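Twin-arginine translocation pathway signal protein (Burkholderia phytofirmans, PDB 2RJO) probably serves as the periplasmic sugar-binding protein of a transport system, holding beta-D-galactopyranose in the cleft between its two lobes. Local coordinates at residues 133-144 / 197-208; 222-232 / 243-253. One frame throughout, in Å; residues are numbered along the deposited sequence.

How the contacts relate
Contact 1 (133-144 / 197-208) closes before contact 2 (222-232 / 243-253) opens, and helix 206-218 leads from one to the other. Their centres lie about 11 Å apart. Strands 137-143, 198-203 and 227-228 are consecutive in the parallel sheet of one lobe; contact 1 pairs the first two, and contact 2 sets edge strand 227-228 and the chain after it against 243-253, whose strand 248-250 pairs with 283-291 of the other sheet. The two meet at Asp-206, whose OD1 lies 2.8 Å from Ser-248 OG and whose N lies 2.8 Å from Met-230 O. Both run out into the cleft, where Asn-205 of contact 1 and Asp-231 of contact 2 bind the galactose.

Contact 1 (133-144 / 197-208); sequences MGGKGGVVALGG and KIKGVWAANDDM. With GAL (beta-D-galactopyranose), chain B.
Val-140 and Val-201 meet through their CG2 methyls, 3.9 Å apart, while the other methyl of Val-140, CG1, meets Ile-198 CD1, the two side chains crossing at about a right angle. Helix 180-194 covers this side, with Met-187 lying against both valines. On the other face of the sheet, Ala-141 CB touches Trp-202 CE3 at 3.7 Å. The indole is carried there by a CG anti to the backbone N (chi1 -178°), and Leu-158 of helix 149-163 packs on both residues. Strands 137-143 and 198-203 are parallel neighbours in the central sheet of an alpha/beta lobe of the periplasmic binding protein fold, their short axes twisted by 38°. Trp-202 sits astride the ladder: its N donates to Val-140 O (3.1 Å) and its O accepts from Leu-142 N (2.9 Å). Farther along, Leu-142 O receives Ala-204 N at 2.8 Å, the last rung before the strand gives way to helix 206-218. Here Met-208, a selenomethionine, bends at chi3 (-66°), which turns its CE toward Leu-142 CB, 4.2 Å away. Asn-205 occupies the N-cap of this helix and uses both ends of its amide. Its OD1 accepts Met-208 N from above the carbonyl plane, whereas ND2 reaches into the cleft and donates to GAL O2 (3.1 Å).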
loop_
_atom_site.group_PDB
_atom_site.type_symbol
_atom_site.label_atom_id
_atom_site.label_comp_id
_atom_site.label_asym_id
_atom_site.label_seq_id
_atom_site.Cartn_x
_atom_site.Cartn_y
_atom_site.Cartn_z
HETATM N N MSE A 133 14.141 18.224 -11.168
HETATM C CA MSE A 133 13.650 19.422 -11.846
HETATM C C MSE A 133 14.581 20.621 -11.654
HETATM O O MSE A 133 14.308 21.708 -12.160
HETATM C CB MSE A 133 12.261 19.787 -11.313
HETATM C CG MSE A 133 11.152 18.794 -11.630
HETATM SE SE MSE A 133 9.692 19.096 -10.600
HETATM C CE MSE A 133 8.899 17.673 -10.734
ATOM N N GLY A 134 15.677 20.425 -10.934
ATOM C CA GLY A 134 16.584 21.531 -10.680
ATOM C C GLY A 134 16.010 22.380 -9.556
ATOM O O GLY A 134 16.418 23.522 -9.349
ATOM N N GLY A 135 15.036 21.818 -8.844
ATOM C CA GLY A 135 14.415 22.511 -7.729
ATOM C C GLY A 135 13.483 23.649 -8.090
ATOM O O GLY A 135 12.997 24.362 -7.213
ATOM N N LYS A 136 13.212 23.812 -9.377
ATOM C CA LYS A 136 12.352 24.891 -9.850
ATOM C C LYS A 136 11.446 24.343 -10.949
ATOM O O LYS A 136 11.865 23.482 -11.730
ATOM C CB LYS A 136 13.235 26.014 -10.415
ATOM C CG LYS A 136 12.506 27.287 -10.814
ATOM C CD LYS A 136 13.495 28.326 -11.383
ATOM C CE LYS A 136 14.069 27.899 -12.748
ATOM N NZ LYS A 136 13.067 28.021 -13.866
ATOM N N GLY A 137 10.213 24.824 -11.013
ATOM C CA GLY A 137 9.327 24.335 -12.048
ATOM C C GLY A 137 7.936 23.995 -11.565
ATOM O O GLY A 137 7.683 23.905 -10.359
ATOM N N GLY A 138 7.032 23.789 -12.518
ATOM C CA GLY A 138 5.658 23.475 -12.183
ATOM C C GLY A 138 5.437 21.995 -11.991
ATOM O O GLY A 138 5.929 21.175 -12.766
ATOM N N VAL A 139 4.673 21.653 -10.961
ATOM C CA VAL A 139 4.397 20.256 -10.656
ATOM C C VAL A 139 2.927 19.949 -10.448
ATOM O O VAL A 139 2.219 20.703 -9.794
ATOM C CB VAL A 139 5.146 19.830 -9.387
ATOM C CG1 VAL A 139 4.949 18.356 -9.141
ATOM C CG2 VAL A 139 6.621 20.170 -9.525
ATOM N N VAL A 140 2.467 18.843 -11.024
ATOM C CA VAL A 140 1.088 18.409 -10.839
ATOM C C VAL A 140 1.178 17.150 -9.973
ATOM O O VAL A 140 2.157 16.407 -10.073
ATOM C CB VAL A 140 0.382 18.080 -12.180
ATOM C CG1 VAL A 140 0.117 19.355 -12.950
ATOM C CG2 VAL A 140 1.226 17.125 -13.013
ATOM N N ALA A 141 0.179 16.907 -9.125
ATOM C CA ALA A 141 0.204 15.737 -8.250
ATOM C C ALA A 141 -1.110 14.954 -8.220
ATOM O O ALA A 141 -2.198 15.534 -8.166
ATOM C CB ALA A 141 0.592 16.153 -6.841
ATOM N N LEU A 142 -0.986 13.629 -8.249
ATOM C CA LEU A 142 -2.122 12.718 -8.242
ATOM C C LEU A 142 -2.212 12.000 -6.904
ATOM O O LEU A 142 -1.256 11.363 -6.475
ATOM C CB LEU A 142 -1.966 11.697 -9.368
ATOM C CG LEU A 142 -2.038 12.255 -10.794
ATOM C CD1 LEU A 142 -1.269 11.342 -11.739
ATOM C CD2 LEU A 142 -3.499 12.404 -11.214
ATOM N N GLY A 143 -3.367 12.092 -6.252
ATOM C CA GLY A 143 -3.536 11.458 -4.954
ATOM C C GLY A 143 -4.454 10.251 -4.920
ATOM O O GLY A 143 -5.219 10.005 -5.847
ATOM N N GLY A 144 -4.376 9.487 -3.838
ATOM C CA GLY A 144 -5.214 8.308 -3.696
ATOM C C GLY A 144 -6.543 8.640 -3.045
ATOM O O GLY A 144 -6.815 9.810 -2.776
ATOM N N LYS A 197 4.259 24.488 -18.739
ATOM C CA LYS A 197 4.409 24.820 -17.333
ATOM C C LYS A 197 4.666 23.583 -16.469
ATOM O O LYS A 197 5.223 23.694 -15.382
ATOM C CB LYS A 197 3.168 25.570 -16.841
ATOM C CG LYS A 197 2.986 26.924 -17.520
ATOM C CD LYS A 197 1.697 27.608 -17.103
ATOM C CE LYS A 197 0.494 27.078 -17.879
ATOM N NZ LYS A 197 0.606 27.317 -19.366
ATOM N N ILE A 198 4.274 22.409 -16.961
ATOM C CA ILE A 198 4.473 21.163 -16.227
ATOM C C ILE A 198 5.908 20.643 -16.379
ATOM O O ILE A 198 6.289 20.162 -17.446
ATOM C CB ILE A 198 3.503 20.061 -16.719
ATOM C CG1 ILE A 198 2.053 20.500 -16.514
ATOM C CG2 ILE A 198 3.743 18.770 -15.950
ATOM C CD1 ILE A 198 1.029 19.502 -17.038
ATOM N N LYS A 199 6.698 20.735 -15.308
ATOM C CA LYS A 199 8.093 20.275 -15.320
ATOM C C LYS A 199 8.276 18.978 -14.528
ATOM O O LYS A 199 9.394 18.493 -14.367
ATOM C CB LYS A 199 9.010 21.350 -14.717
ATOM C CG LYS A 199 9.063 22.654 -15.495
ATOM C CD LYS A 199 9.606 22.435 -16.899
ATOM C CE LYS A 199 9.446 23.689 -17.750
ATOM N NZ LYS A 199 10.004 23.472 -19.122
ATOM N N GLY A 200 7.177 18.426 -14.026
ATOM C CA GLY A 200 7.254 17.197 -13.262
ATOM C C GLY A 200 5.897 16.682 -12.824
ATOM O O GLY A 200 4.887 17.402 -12.894
ATOM N N VAL A 201 5.876 15.431 -12.367
ATOM C CA VAL A 201 4.644 14.787 -11.922
ATOM C C VAL A 201 4.896 13.889 -10.714
ATOM O O VAL A 201 5.785 13.048 -10.741
ATOM C CB VAL A 201 4.047 13.901 -13.029
ATOM C CG1 VAL A 201 2.683 13.367 -12.585
ATOM C CG2 VAL A 201 3.935 14.680 -14.340
ATOM N N TRP A 202 4.107 14.084 -9.663
ATOM C CA TRP A 202 4.187 13.292 -8.430
ATOM C C TRP A 202 2.905 12.462 -8.344
ATOM O O TRP A 202 1.804 13.000 -8.497
ATOM C CB TRP A 202 4.252 14.216 -7.208
ATOM C CG TRP A 202 4.385 13.519 -5.852
ATOM C CD1 TRP A 202 5.548 13.224 -5.192
ATOM C CD2 TRP A 202 3.316 13.108 -4.972
ATOM N NE1 TRP A 202 5.273 12.668 -3.959
ATOM C CE2 TRP A 202 3.918 12.585 -3.801
ATOM C CE3 TRP A 202 1.918 13.133 -5.062
ATOM C CZ2 TRP A 202 3.159 12.096 -2.723
ATOM C CZ3 TRP A 202 1.163 12.645 -3.988
ATOM C CH2 TRP A 202 1.791 12.135 -2.835
ATOM N N ALA A 203 3.045 11.159 -8.107
ATOM C CA ALA A 203 1.894 10.261 -7.981
ATOM C C ALA A 203 1.930 9.532 -6.632
ATOM O O ALA A 203 2.991 9.061 -6.196
ATOM C CB ALA A 203 1.882 9.251 -9.120
ATOM N N ALA A 204 0.773 9.443 -5.973
ATOM C CA ALA A 204 0.681 8.791 -4.667
ATOM C C ALA A 204 0.951 7.277 -4.686
ATOM O O ALA A 204 1.123 6.677 -3.630
ATOM C CB ALA A 204 -0.680 9.085 -4.025
ATOM N N ASN A 205 0.955 6.663 -5.869
ATOM C CA ASN A 205 1.266 5.230 -6.004
ATOM C C ASN A 205 1.710 4.941 -7.438
ATOM O O ASN A 205 1.591 5.807 -8.301
ATOM C CB ASN A 205 0.067 4.356 -5.580
ATOM C CG ASN A 205 -0.974 4.187 -6.670
ATOM O OD1 ASN A 205 -1.250 5.109 -7.428
ATOM N ND2 ASN A 205 -1.582 3.010 -6.729
ATOM N N ASP A 206 2.254 3.752 -7.691
ATOM C CA ASP A 206 2.724 3.413 -9.035
ATOM C C ASP A 206 1.657 3.363 -10.122
ATOM O O ASP A 206 1.886 3.830 -11.235
ATOM C CB ASP A 206 3.467 2.070 -9.041
ATOM C CG ASP A 206 4.824 2.148 -8.372
ATOM O OD1 ASP A 206 5.249 3.268 -8.020
ATOM O OD2 ASP A 206 5.466 1.091 -8.200
ATOM N N ASP A 207 0.501 2.784 -9.808
ATOM C CA ASP A 207 -0.559 2.671 -10.795
ATOM C C ASP A 207 -0.912 4.032 -11.395
ATOM O O ASP A 207 -1.020 4.154 -12.609
ATOM C CB ASP A 207 -1.803 2.024 -10.178
ATOM C CG ASP A 207 -2.607 1.228 -11.192
ATOM O OD1 ASP A 207 -2.021 0.343 -11.853
ATOM O OD2 ASP A 207 -3.829 1.470 -11.339
HETATM N N MSE A 208 -1.068 5.050 -10.549
HETATM C CA MSE A 208 -1.407 6.389 -11.029
HETATM C C MSE A 208 -0.240 6.990 -11.823
HETATM O O MSE A 208 -0.449 7.722 -12.786
HETATM C CB MSE A 208 -1.799 7.319 -9.860
HETATM C CG MSE A 208 -3.041 6.876 -9.061
HETATM SE SE MSE A 208 -3.817 8.162 -8.011
HETATM C CE MSE A 208 -2.542 8.435 -6.815
HETATM C C1 GAL B . -3.405 0.773 -3.102
HETATM C C2 GAL B . -2.051 1.511 -3.211
HETATM C C3 GAL B . -1.239 1.248 -1.923
HETATM C C4 GAL B . -2.046 1.765 -0.719
HETATM C C5 GAL B . -3.395 0.993 -0.713
HETATM C C6 GAL B . -4.223 1.481 0.457
HETATM O O1 GAL B . -4.174 1.028 -4.292
HETATM O O2 GAL B . -1.325 1.016 -4.335
HETATM O O3 GAL B . 0.007 1.940 -1.979
HETATM O O4 GAL B . -2.294 3.159 -0.893
HETATM O O5 GAL B . -4.146 1.254 -1.945
HETATM O O6 GAL B . -5.442 0.763 0.450
#

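Contact 2 (222-232 / 243-253). With GAL (beta-D-galactopyranose), chain B.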
loop_
_atom_site.group_PDB
_atom_site.type_symbol
_atom_site.label_atom_id
_atom_site.label_comp_id
_atom_site.label_asym_id
_atom_site.label_seq_id
_atom_site.Cartn_x
_atom_site.Cartn_y
_atom_site.Cartn_z
ATOM N N ALA A 222 6.897 11.118 -22.696
ATOM C CA ALA A 222 7.285 10.087 -21.739
ATOM C C ALA A 222 8.809 10.043 -21.636
ATOM O O ALA A 222 9.501 9.830 -22.626
ATOM C CB ALA A 222 6.740 8.744 -22.175
ATOM N N GLY A 223 9.337 10.265 -20.439
ATOM C CA GLY A 223 10.778 10.252 -20.272
ATOM C C GLY A 223 11.385 11.647 -20.301
ATOM O O GLY A 223 12.553 11.817 -19.959
ATOM N N GLN A 224 10.601 12.643 -20.717
ATOM C CA GLN A 224 11.080 14.027 -20.774
ATOM C C GLN A 224 10.556 14.796 -19.567
ATOM O O GLN A 224 11.095 15.833 -19.186
ATOM C CB GLN A 224 10.637 14.715 -22.078
ATOM C CG GLN A 224 11.462 14.321 -23.301
ATOM C CD GLN A 224 11.049 15.067 -24.555
ATOM O OE1 GLN A 224 10.977 16.294 -24.561
ATOM N NE2 GLN A 224 10.773 14.332 -25.621
ATOM N N ILE A 225 9.494 14.278 -18.970
ATOM C CA ILE A 225 8.918 14.879 -17.785
ATOM C C ILE A 225 9.068 13.826 -16.687
ATOM O O ILE A 225 8.519 12.729 -16.791
ATOM C CB ILE A 225 7.429 15.225 -18.005
ATOM C CG1 ILE A 225 7.306 16.302 -19.088
ATOM C CG2 ILE A 225 6.805 15.724 -16.708
ATOM C CD1 ILE A 225 5.881 16.581 -19.505
ATOM N N PRO A 226 9.845 14.138 -15.632
ATOM C CA PRO A 226 10.071 13.215 -14.515
ATOM C C PRO A 226 8.803 12.923 -13.712
ATOM O O PRO A 226 8.015 13.816 -13.412
ATOM C CB PRO A 226 11.137 13.930 -13.696
ATOM C CG PRO A 226 10.805 15.358 -13.901
ATOM C CD PRO A 226 10.548 15.410 -15.392
ATOM N N VAL A 227 8.618 11.656 -13.371
ATOM C CA VAL A 227 7.452 11.229 -12.620
ATOM C C VAL A 227 7.871 10.299 -11.504
ATOM O O VAL A 227 8.859 9.574 -11.640
ATOM C CB VAL A 227 6.479 10.469 -13.521
ATOM C CG1 VAL A 227 5.183 10.192 -12.772
ATOM C CG2 VAL A 227 6.227 11.258 -14.796
ATOM N N THR A 228 7.135 10.328 -10.396
ATOM C CA THR A 228 7.423 9.440 -9.275
ATOM C C THR A 228 6.158 8.721 -8.808
ATOM O O THR A 228 5.042 9.193 -9.026
ATOM C CB THR A 228 8.023 10.188 -8.077
ATOM O OG1 THR A 228 7.099 11.175 -7.605
ATOM C CG2 THR A 228 9.334 10.838 -8.462
ATOM N N GLY A 229 6.346 7.573 -8.169
ATOM C CA GLY A 229 5.225 6.796 -7.681
ATOM C C GLY A 229 5.543 6.180 -6.334
ATOM O O GLY A 229 6.393 6.690 -5.609
HETATM N N MSE A 230 4.859 5.097 -5.994
HETATM C CA MSE A 230 5.079 4.406 -4.731
HETATM C C MSE A 230 4.410 3.048 -4.780
HETATM O O MSE A 230 3.268 2.940 -5.206
HETATM C CB MSE A 230 4.531 5.222 -3.542
HETATM C CG MSE A 230 5.563 6.159 -2.917
HETATM SE SE MSE A 230 5.028 7.068 -1.432
HETATM C CE MSE A 230 4.520 8.594 -2.154
ATOM N N ASP A 231 5.141 2.024 -4.347
ATOM C CA ASP A 231 4.670 0.641 -4.316
ATOM C C ASP A 231 5.811 -0.290 -4.709
ATOM O O ASP A 231 5.982 -1.346 -4.115
ATOM C CB ASP A 231 3.477 0.413 -5.262
ATOM C CG ASP A 231 2.136 0.809 -4.634
ATOM O OD1 ASP A 231 2.107 1.057 -3.411
ATOM O OD2 ASP A 231 1.117 0.860 -5.358
ATOM N N GLY A 232 6.589 0.114 -5.707
ATOM C CA GLY A 232 7.698 -0.702 -6.156
ATOM C C GLY A 232 7.239 -1.937 -6.902
ATOM O O GLY A 232 7.901 -2.966 -6.862
ATOM N N GLY A 243 13.927 4.825 -17.403
ATOM C CA GLY A 243 14.056 6.264 -17.262
ATOM C C GLY A 243 12.756 7.047 -17.282
ATOM O O GLY A 243 12.768 8.276 -17.243
ATOM N N GLU A 244 11.621 6.368 -17.318
ATOM C CA GLU A 244 10.364 7.096 -17.359
ATOM C C GLU A 244 9.812 7.476 -15.991
ATOM O O GLU A 244 9.090 8.474 -15.857
ATOM C CB GLU A 244 9.357 6.306 -18.183
ATOM C CG GLU A 244 9.810 6.257 -19.638
ATOM C CD GLU A 244 8.848 5.540 -20.545
ATOM O OE1 GLU A 244 7.629 5.696 -20.356
ATOM O OE2 GLU A 244 9.315 4.828 -21.461
ATOM N N LEU A 245 10.174 6.687 -14.979
ATOM C CA LEU A 245 9.764 6.938 -13.604
ATOM C C LEU A 245 11.083 7.198 -12.893
ATOM O O LEU A 245 12.004 6.392 -13.009
ATOM C CB LEU A 245 9.084 5.698 -13.018
ATOM C CG LEU A 245 8.407 5.853 -11.655
ATOM C CD1 LEU A 245 7.147 6.702 -11.795
ATOM C CD2 LEU A 245 8.046 4.494 -11.111
ATOM N N VAL A 246 11.206 8.316 -12.182
ATOM C CA VAL A 246 12.473 8.590 -11.511
ATOM C C VAL A 246 12.625 7.950 -10.137
ATOM O O VAL A 246 13.743 7.788 -9.651
ATOM C CB VAL A 246 12.744 10.104 -11.401
ATOM C CG1 VAL A 246 12.763 10.714 -12.789
ATOM C CG2 VAL A 246 11.704 10.770 -10.552
ATOM N N ALA A 247 11.514 7.559 -9.519
ATOM C CA ALA A 247 11.582 6.935 -8.204
ATOM C C ALA A 247 10.269 6.327 -7.749
ATOM O O ALA A 247 9.199 6.694 -8.228
ATOM C CB ALA A 247 12.062 7.943 -7.172
ATOM N N SER A 248 10.373 5.388 -6.815
ATOM C CA SER A 248 9.222 4.725 -6.225
ATOM C C SER A 248 9.652 4.223 -4.842
ATOM O O SER A 248 10.795 4.436 -4.418
ATOM C CB SER A 248 8.778 3.554 -7.101
ATOM O OG SER A 248 7.619 2.932 -6.580
ATOM N N VAL A 249 8.742 3.565 -4.136
ATOM C CA VAL A 249 9.067 3.030 -2.824
ATOM C C VAL A 249 8.474 1.630 -2.739
ATOM O O VAL A 249 7.283 1.434 -2.974
ATOM C CB VAL A 249 8.513 3.928 -1.693
ATOM C CG1 VAL A 249 8.952 3.386 -0.336
ATOM C CG2 VAL A 249 9.023 5.363 -1.872
ATOM N N ASP A 250 9.315 0.652 -2.424
ATOM C CA ASP A 250 8.870 -0.729 -2.344
ATOM C C ASP A 250 8.383 -1.132 -0.953
ATOM O O ASP A 250 9.167 -1.168 0.003
ATOM C CB ASP A 250 10.002 -1.647 -2.801
ATOM C CG ASP A 250 9.518 -3.036 -3.145
ATOM O OD1 ASP A 250 8.286 -3.266 -3.129
ATOM O OD2 ASP A 250 10.369 -3.897 -3.441
ATOM N N TRP A 251 7.080 -1.414 -0.857
ATOM C CA TRP A 251 6.438 -1.820 0.393
ATOM C C TRP A 251 6.505 -3.335 0.484
ATOM O O TRP A 251 6.262 -3.920 1.534
ATOM C CB TRP A 251 4.955 -1.433 0.408
ATOM C CG TRP A 251 4.601 -0.029 -0.024
ATOM C CD1 TRP A 251 3.663 0.316 -0.957
ATOM C CD2 TRP A 251 5.077 1.205 0.537
ATOM N NE1 TRP A 251 3.518 1.680 -1.006
ATOM C CE2 TRP A 251 4.372 2.253 -0.100
ATOM C CE3 TRP A 251 6.022 1.531 1.518
ATOM C CZ2 TRP A 251 4.585 3.603 0.212
ATOM C CZ3 TRP A 251 6.233 2.878 1.827
ATOM C CH2 TRP A 251 5.516 3.894 1.176
ATOM N N ASP A 252 6.816 -3.963 -0.640
ATOM C CA ASP A 252 6.895 -5.410 -0.715
ATOM C C ASP A 252 5.516 -6.002 -0.410
ATOM O O ASP A 252 5.294 -6.612 0.636
ATOM C CB ASP A 252 7.921 -5.940 0.278
ATOM C CG ASP A 252 8.452 -7.290 -0.119
ATOM O OD1 ASP A 252 7.780 -7.975 -0.926
ATOM O OD2 ASP A 252 9.530 -7.668 0.382
ATOM N N PRO A 253 4.558 -5.791 -1.323
ATOM C CA PRO A 253 3.198 -6.302 -1.161
ATOM C C PRO A 253 3.197 -7.816 -0.994
ATOM O O PRO A 253 2.434 -8.357 -0.196
ATOM C CB PRO A 253 2.489 -5.825 -2.431
ATOM C CG PRO A 253 3.614 -5.587 -3.407
ATOM C CD PRO A 253 4.675 -4.982 -2.547
HETATM C C1 GAL B . -3.405 0.773 -3.102
HETATM C C2 GAL B . -2.051 1.511 -3.211
HETATM C C3 GAL B . -1.239 1.248 -1.923
HETATM C C4 GAL B . -2.046 1.765 -0.719
HETATM C C5 GAL B . -3.395 0.993 -0.713
HETATM C C6 GAL B . -4.223 1.481 0.457
HETATM O O1 GAL B . -4.174 1.028 -4.292
HETATM O O2 GAL B . -1.325 1.016 -4.335
HETATM O O3 GAL B . 0.007 1.940 -1.979
HETATM O O4 GAL B . -2.294 3.159 -0.893
HETATM O O5 GAL B . -4.146 1.254 -1.945
HETATM O O6 GAL B . -5.442 0.763 0.450
HETATM O O HOH W 1 8.303 10.113 -17.922
HETATM O O HOH W 2 8.384 -5.496 -5.828
#
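Asp-231 and Trp-251 cross obliquely at the sugar, with carboxylate and indole planes 71° apart and OD1 at the ring's edge, near its plane. They stand where two roughly parallel chain segments, joined through helix 234-241, run from the sheet edge into the cleft of the periplasmic binding protein fold. Trp-251 NE1 lies 2.9 Å from Asp-231 OD1, but the bond is bent to 117° and weak. The carboxylate makes a two-pronged grip on the galactose: OD1 accepts from GAL O3 and OD2 from GAL O2, each at 2.7 Å. Trp-95 and Tyr-121 meet the indole edge-to-face. Beside this pair, the selenium of Met-230 approaches Trp-251 CZ2 obliquely at 3.9 Å, a Met-aromatic contact, while its CG runs alongside Val-249 CG2, the two side chains pointing the same way.

Toward the outer end, Leu-245 crosses Val-227 at about a right angle. With CG anti to the backbone N (chi1 -171°), its CD1 is brought to Val-227 O and CG1. Val-246 CG1 rests on Pro-226 CB, and the backbones are joined here by Val-246 N, which donates to Val-227 O at 2.7 Å. Glu-244 OE1 lies against Ala-222 CB but is claimed by a salt bridge to Arg-217.

Ser-248 OG, which also pairs with Asp-206 OD1, takes the N-H of Gly-232 at 3.1 Å, so this hydroxyl ties the chain next to Asp-231 to the start of helix 206-218. At the far end a water links the two segments: it accepts from Gly-223 N and donates to both Ile-225 O and Glu-244 O, the latter 2.8 Å from the water oxygen.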